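Local coordinates for nitronate monooxygenase family protein (Pseudomonas aeruginosa, PDB 4QIT) that oxidises alkyl nitronates, preferentially the toxin propionate 3-nitronate, with molecular oxygen, using flavin mononucleotide bound in a TIM barrel, at residues D177-Q182 with R209-R214; G223-G228 with R232-L237. The protein carries 1 engineered substitution. All coordinates share one frame; numbering follows the deposited sequence.

Both contacts are buried and belong to the TIM barrel, but they join different layers. Contact 1 sets a barrel strand, 178-182, against the outer helix 204-212, and what crosses between its segments is purely apolar. Contact 2 joins the loop after strand 219-222 to the helix 228-236 that the loop leads into, combining one small apolar touch with a backbone hydrogen bond. Each supplies one hydrogen bond to FMN: a side-chain amide to the ribityl chain in contact 1, a backbone N-H to the phosphate in contact 2. Segments 209-214 and 232-237 meet where Arg209 NH2 lies 3.0 Å from Leu237 O, a probable hydrogen bond, and both contacts border the second subunit.

Contact 1: D177-Q182 with R209-R214; sequences DAVVAQ and RLLAAR. With FMN (flavin mononucleotide), chain C.
Val179 and Ala181 face Leu211 without any flat group between them: the meeting is of branched and methyl carbons only, and the one planar side chain that matters here, the carboxamide of Gln182, lies across the strand from it. That amide is gripped at its polar atoms. Gln182 NE2 donates to FMN O3' at 3.1 Å with an N-H...O angle of 163°, and also to Ser189 O, while OE1 accepts from Gly191 N; three bonds from the amide's two polar atoms would fix its rotation. The side chain reaches the ribityl chain because CG stands anti to the backbone N (chi1 -171°) and the chain continues extended, so that Gln182 CG passes 3.6 Å from FMN O3'. Gln182 thus binds FMN.

On the helix side, Leu211 carries the whole contact through one branch. Leu211 CD2 sits 3.7 Å from Ala181 CB and 4.3 Å from Val179 CG1, bridging two residues that lie two apart and point to the same side of the strand, while Val180 and Gln182 point away. The CA atoms of Ala181 and Leu211 are 7.6 Å apart, with both side chains pointing into the gap. Val219 of the adjoining strand and Pro165 and Ala168 of helix 165-173 also touch Leu211, which places it in the apolar layer between the sixth and seventh barrel strands and the helices outside them.

The chemistry therefore divides by strand face. Outward, dispersion and burial hold strand to helix, with no directional bond between the segments; inward, the same strand presents a hydrogen-bonded amide to the flavin's ribityl chain.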
# COMPACT_ATOMS: atom_id res chain seq x y z
N ASP A 177 19.49 -13.31 -9.89
CA ASP A 177 18.97 -13.26 -11.25
C ASP A 177 17.71 -12.40 -11.39
O ASP A 177 17.41 -11.91 -12.47
CB ASP A 177 18.68 -14.67 -11.74
CG ASP A 177 19.93 -15.53 -11.83
OD1 ASP A 177 20.68 -15.37 -12.80
OD2 ASP A 177 20.16 -16.37 -10.92
N ALA A 178 16.95 -12.26 -10.30
CA ALA A 178 15.74 -11.45 -10.33
C ALA A 178 15.34 -11.00 -8.93
O ALA A 178 15.71 -11.64 -7.94
CB ALA A 178 14.59 -12.23 -10.98
N VAL A 179 14.60 -9.90 -8.88
CA VAL A 179 14.09 -9.37 -7.62
C VAL A 179 12.58 -9.56 -7.60
O VAL A 179 11.89 -9.29 -8.59
CB VAL A 179 14.49 -7.88 -7.40
CG1 VAL A 179 13.91 -6.98 -8.50
CG2 VAL A 179 14.05 -7.40 -6.02
N VAL A 180 12.07 -10.08 -6.49
CA VAL A 180 10.63 -10.18 -6.28
C VAL A 180 10.20 -8.95 -5.49
O VAL A 180 10.52 -8.81 -4.31
CB VAL A 180 10.24 -11.45 -5.53
CG1 VAL A 180 8.73 -11.50 -5.33
CG2 VAL A 180 10.72 -12.70 -6.29
N ALA A 181 9.51 -8.05 -6.17
CA ALA A 181 9.09 -6.79 -5.58
C ALA A 181 7.81 -7.01 -4.81
O ALA A 181 6.74 -7.14 -5.41
CB ALA A 181 8.88 -5.77 -6.67
N GLN A 182 7.90 -7.05 -3.48
CA GLN A 182 6.74 -7.30 -2.65
C GLN A 182 6.11 -6.00 -2.17
O GLN A 182 6.68 -5.29 -1.32
CB GLN A 182 7.11 -8.17 -1.45
CG GLN A 182 5.90 -8.63 -0.67
CD GLN A 182 6.24 -9.09 0.74
OE1 GLN A 182 6.84 -8.34 1.50
NE2 GLN A 182 5.85 -10.31 1.10
N ARG A 209 6.99 -0.13 -10.38
CA ARG A 209 7.42 0.91 -11.31
C ARG A 209 8.80 1.44 -10.94
O ARG A 209 9.65 1.65 -11.81
CB ARG A 209 6.42 2.05 -11.35
CG ARG A 209 6.75 3.07 -12.43
CD ARG A 209 6.21 2.65 -13.80
NE ARG A 209 6.86 3.42 -14.86
CZ ARG A 209 7.86 2.97 -15.60
NH1 ARG A 209 8.39 3.75 -16.52
NH2 ARG A 209 8.33 1.73 -15.42
N LEU A 210 9.04 1.67 -9.65
CA LEU A 210 10.33 2.18 -9.19
C LEU A 210 11.46 1.22 -9.51
O LEU A 210 12.52 1.62 -10.00
CB LEU A 210 10.29 2.45 -7.69
CG LEU A 210 9.43 3.63 -7.23
CD1 LEU A 210 9.21 3.63 -5.72
CD2 LEU A 210 10.04 4.97 -7.67
N LEU A 211 11.24 -0.06 -9.24
CA LEU A 211 12.27 -1.06 -9.49
C LEU A 211 12.48 -1.30 -10.99
O LEU A 211 13.61 -1.50 -11.42
CB LEU A 211 11.95 -2.35 -8.75
CG LEU A 211 12.51 -2.51 -7.33
CD1 LEU A 211 12.48 -1.22 -6.49
CD2 LEU A 211 11.89 -3.68 -6.59
N ALA A 212 11.41 -1.29 -11.79
CA ALA A 212 11.54 -1.48 -13.23
C ALA A 212 12.24 -0.28 -13.87
O ALA A 212 13.05 -0.44 -14.79
CB ALA A 212 10.17 -1.69 -13.88
N ALA A 213 11.95 0.91 -13.37
CA ALA A 213 12.59 2.12 -13.87
C ALA A 213 14.11 2.10 -13.65
O ALA A 213 14.83 2.91 -14.22
CB ALA A 213 11.98 3.35 -13.23
N ARG A 214 14.58 1.16 -12.83
CA ARG A 214 16.00 1.00 -12.55
C ARG A 214 16.74 0.24 -13.67
O ARG A 214 17.97 0.26 -13.72
CB ARG A 214 16.21 0.29 -11.21
CG ARG A 214 16.88 1.16 -10.17
CD ARG A 214 16.77 0.57 -8.78
NE ARG A 214 17.65 1.27 -7.84
CZ ARG A 214 18.54 0.66 -7.06
NH1 ARG A 214 18.64 -0.66 -7.09
NH2 ARG A 214 19.31 1.37 -6.24
N1 FMN C . 6.90 -15.71 1.05
C2 FMN C . 8.08 -16.40 1.34
O2 FMN C . 9.14 -15.95 0.93
N3 FMN C . 8.06 -17.58 2.05
C4 FMN C . 6.86 -18.07 2.50
O4 FMN C . 6.79 -19.11 3.15
C4A FMN C . 5.69 -17.38 2.23
N5 FMN C . 4.51 -17.89 2.70
C5A FMN C . 3.32 -17.26 2.43
C6 FMN C . 2.15 -17.82 2.92
C7 FMN C . 0.93 -17.23 2.66
C7M FMN C . -0.30 -17.91 3.20
C8 FMN C . 0.87 -16.04 1.94
C8M FMN C . -0.45 -15.38 1.67
C9 FMN C . 2.06 -15.47 1.45
C9A FMN C . 3.29 -16.08 1.69
N10 FMN C . 4.49 -15.54 1.22
C10 FMN C . 5.69 -16.20 1.50
C1' FMN C . 4.50 -14.25 0.45
C2' FMN C . 4.45 -14.45 -1.06
O2' FMN C . 5.71 -14.86 -1.51
C3' FMN C . 4.10 -13.15 -1.77
O3' FMN C . 4.85 -12.06 -1.28
C4' FMN C . 2.64 -12.86 -1.51
O4' FMN C . 1.91 -14.08 -1.48
C5' FMN C . 2.10 -12.01 -2.64
O5' FMN C . 0.91 -11.47 -2.15
P FMN C . -0.51 -12.01 -2.60
O1P FMN C . -0.38 -12.70 -3.94
O2P FMN C . -1.43 -10.84 -2.63
O3P FMN C . -0.89 -13.01 -1.56

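Contact 2: G223-G228 with R232-L237. With FMN (flavin mononucleotide), chain C.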
# COMPACT_ATOMS: atom_id res chain seq x y z
N GLY A 223 2.02 -9.04 -4.80
CA GLY A 223 1.17 -8.35 -3.84
C GLY A 223 -0.10 -7.80 -4.45
O GLY A 223 -0.09 -6.79 -5.15
N GLY A 224 -1.20 -8.48 -4.16
CA GLY A 224 -2.51 -8.02 -4.56
C GLY A 224 -2.98 -8.44 -5.94
O GLY A 224 -4.07 -8.06 -6.37
N ILE A 225 -2.18 -9.24 -6.63
CA ILE A 225 -2.51 -9.67 -7.99
C ILE A 225 -3.33 -10.96 -7.95
O ILE A 225 -2.88 -11.97 -7.40
CB ILE A 225 -1.22 -9.84 -8.80
CG1 ILE A 225 -0.52 -8.47 -8.91
CG2 ILE A 225 -1.53 -10.41 -10.19
CD1 ILE A 225 0.92 -8.54 -9.40
N MET A 226 -4.54 -10.92 -8.51
CA MET A 226 -5.52 -12.00 -8.33
C MET A 226 -6.12 -12.49 -9.66
O MET A 226 -6.87 -13.47 -9.68
CB MET A 226 -6.67 -11.51 -7.44
CG MET A 226 -6.22 -11.07 -6.04
SD MET A 226 -5.53 -12.43 -5.08
CE MET A 226 -7.03 -13.37 -4.80
N ASP A 227 -5.82 -11.79 -10.74
CA ASP A 227 -6.42 -12.11 -12.03
C ASP A 227 -5.56 -11.59 -13.18
O ASP A 227 -4.54 -10.94 -12.95
CB ASP A 227 -7.88 -11.62 -12.10
CG ASP A 227 -8.02 -10.12 -11.90
OD1 ASP A 227 -7.03 -9.37 -12.03
OD2 ASP A 227 -9.15 -9.66 -11.62
N GLY A 228 -5.94 -11.92 -14.42
CA GLY A 228 -5.12 -11.51 -15.54
C GLY A 228 -5.03 -10.00 -15.73
O GLY A 228 -4.02 -9.52 -16.23
N ARG A 232 -1.61 -8.03 -16.26
CA ARG A 232 -1.40 -7.06 -17.32
C ARG A 232 -0.96 -5.72 -16.76
O ARG A 232 -0.07 -5.08 -17.31
CB ARG A 232 -2.67 -6.92 -18.17
CG ARG A 232 -2.95 -8.18 -19.01
CD ARG A 232 -4.35 -8.15 -19.64
NE ARG A 232 -4.53 -7.03 -20.56
CZ ARG A 232 -4.28 -7.09 -21.87
NH1 ARG A 232 -3.85 -8.22 -22.42
NH2 ARG A 232 -4.47 -6.02 -22.63
N ALA A 233 -1.55 -5.32 -15.63
CA ALA A 233 -1.16 -4.05 -15.01
C ALA A 233 0.30 -4.09 -14.55
O ALA A 233 1.05 -3.14 -14.76
CB ALA A 233 -2.09 -3.70 -13.85
N ALA A 234 0.68 -5.20 -13.91
CA ALA A 234 2.07 -5.39 -13.48
C ALA A 234 3.04 -5.29 -14.65
O ALA A 234 4.09 -4.65 -14.56
CB ALA A 234 2.23 -6.73 -12.79
N LEU A 235 2.67 -5.91 -15.77
CA LEU A 235 3.51 -5.84 -16.96
C LEU A 235 3.58 -4.42 -17.52
O LEU A 235 4.64 -3.99 -17.99
CB LEU A 235 3.01 -6.83 -18.02
CG LEU A 235 2.97 -8.29 -17.56
CD1 LEU A 235 2.51 -9.19 -18.69
CD2 LEU A 235 4.31 -8.74 -17.02
N GLU A 236 2.48 -3.68 -17.51
CA GLU A 236 2.52 -2.29 -17.93
C GLU A 236 3.49 -1.47 -17.08
O GLU A 236 4.15 -0.55 -17.57
CB GLU A 236 1.12 -1.65 -17.90
CG GLU A 236 0.20 -2.13 -19.03
CD GLU A 236 0.64 -1.67 -20.41
OE1 GLU A 236 1.53 -0.79 -20.50
OE2 GLU A 236 0.08 -2.17 -21.41
N LEU A 237 3.61 -1.83 -15.80
CA LEU A 237 4.49 -1.09 -14.89
C LEU A 237 5.96 -1.41 -15.12
O LEU A 237 6.85 -0.73 -14.61
CB LEU A 237 4.12 -1.38 -13.43
CG LEU A 237 2.74 -0.86 -13.03
CD1 LEU A 237 2.39 -1.40 -11.64
CD2 LEU A 237 2.70 0.66 -13.04
N1 FMN C . 6.90 -15.71 1.05
C2 FMN C . 8.08 -16.40 1.34
O2 FMN C . 9.14 -15.95 0.93
N3 FMN C . 8.06 -17.58 2.05
C4 FMN C . 6.86 -18.07 2.50
O4 FMN C . 6.79 -19.11 3.15
C4A FMN C . 5.69 -17.38 2.23
N5 FMN C . 4.51 -17.89 2.70
C5A FMN C . 3.32 -17.26 2.43
C6 FMN C . 2.15 -17.82 2.92
C7 FMN C . 0.93 -17.23 2.66
C7M FMN C . -0.30 -17.91 3.20
C8 FMN C . 0.87 -16.04 1.94
C8M FMN C . -0.45 -15.38 1.67
C9 FMN C . 2.06 -15.47 1.45
C9A FMN C . 3.29 -16.08 1.69
N10 FMN C . 4.49 -15.54 1.22
C10 FMN C . 5.69 -16.20 1.50
C1' FMN C . 4.50 -14.25 0.45
C2' FMN C . 4.45 -14.45 -1.06
O2' FMN C . 5.71 -14.86 -1.51
C3' FMN C . 4.10 -13.15 -1.77
O3' FMN C . 4.85 -12.06 -1.28
C4' FMN C . 2.64 -12.86 -1.51
O4' FMN C . 1.91 -14.08 -1.48
C5' FMN C . 2.10 -12.01 -2.64
O5' FMN C . 0.91 -11.47 -2.15
P FMN C . -0.51 -12.01 -2.60
O1P FMN C . -0.38 -12.70 -3.94
O2P FMN C . -1.43 -10.84 -2.63
O3P FMN C . -0.89 -13.01 -1.56
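Ile225 and Ala234 each point toward the opposing segment, and the meeting is a narrow one: Ile225 CD1 stops 4.1 Å from Ala234 CB. The isoleucine gets there because CG1 lies anti to its carbonyl carbon (chi1 -63°) and CD1 extends onward. Val242 of strand 241-244 touches both side chains.

Arg232 sets off alongside the loop instead of toward it, and its aliphatic chain passes Gly228 O, nearest at Arg232 CG, 3.3 Å. Arg232 N donates to Gly228 O at 2.8 Å, an i+4 to i bond of the first helical turn with an N-H...O angle of 166°. Asp227 occupies the N-cap, its OD1 accepting from Gly230 N. The loop before this cap belongs to the phosphate-binding site that FMN-dependent TIM barrels commonly build at the ends of strands seven and eight: Gly224 N donates to FMN O2P at 2.8 Å, and Gly223 CA lies 3.6 Å from FMN O5'. Gly223 and Gly224 both have positive phi, at backbone angles where a CB would collide with the preceding carbonyl O.

Bent at chi3, the arginine chain turns its guanidinium to the dimer interface, where NE pairs with Glu236 OE1 of the second subunit while NH1 bonds Leu355 O in its own chain; Glu236 OE2 in turn pairs with NH1 of Arg232 of the second subunit.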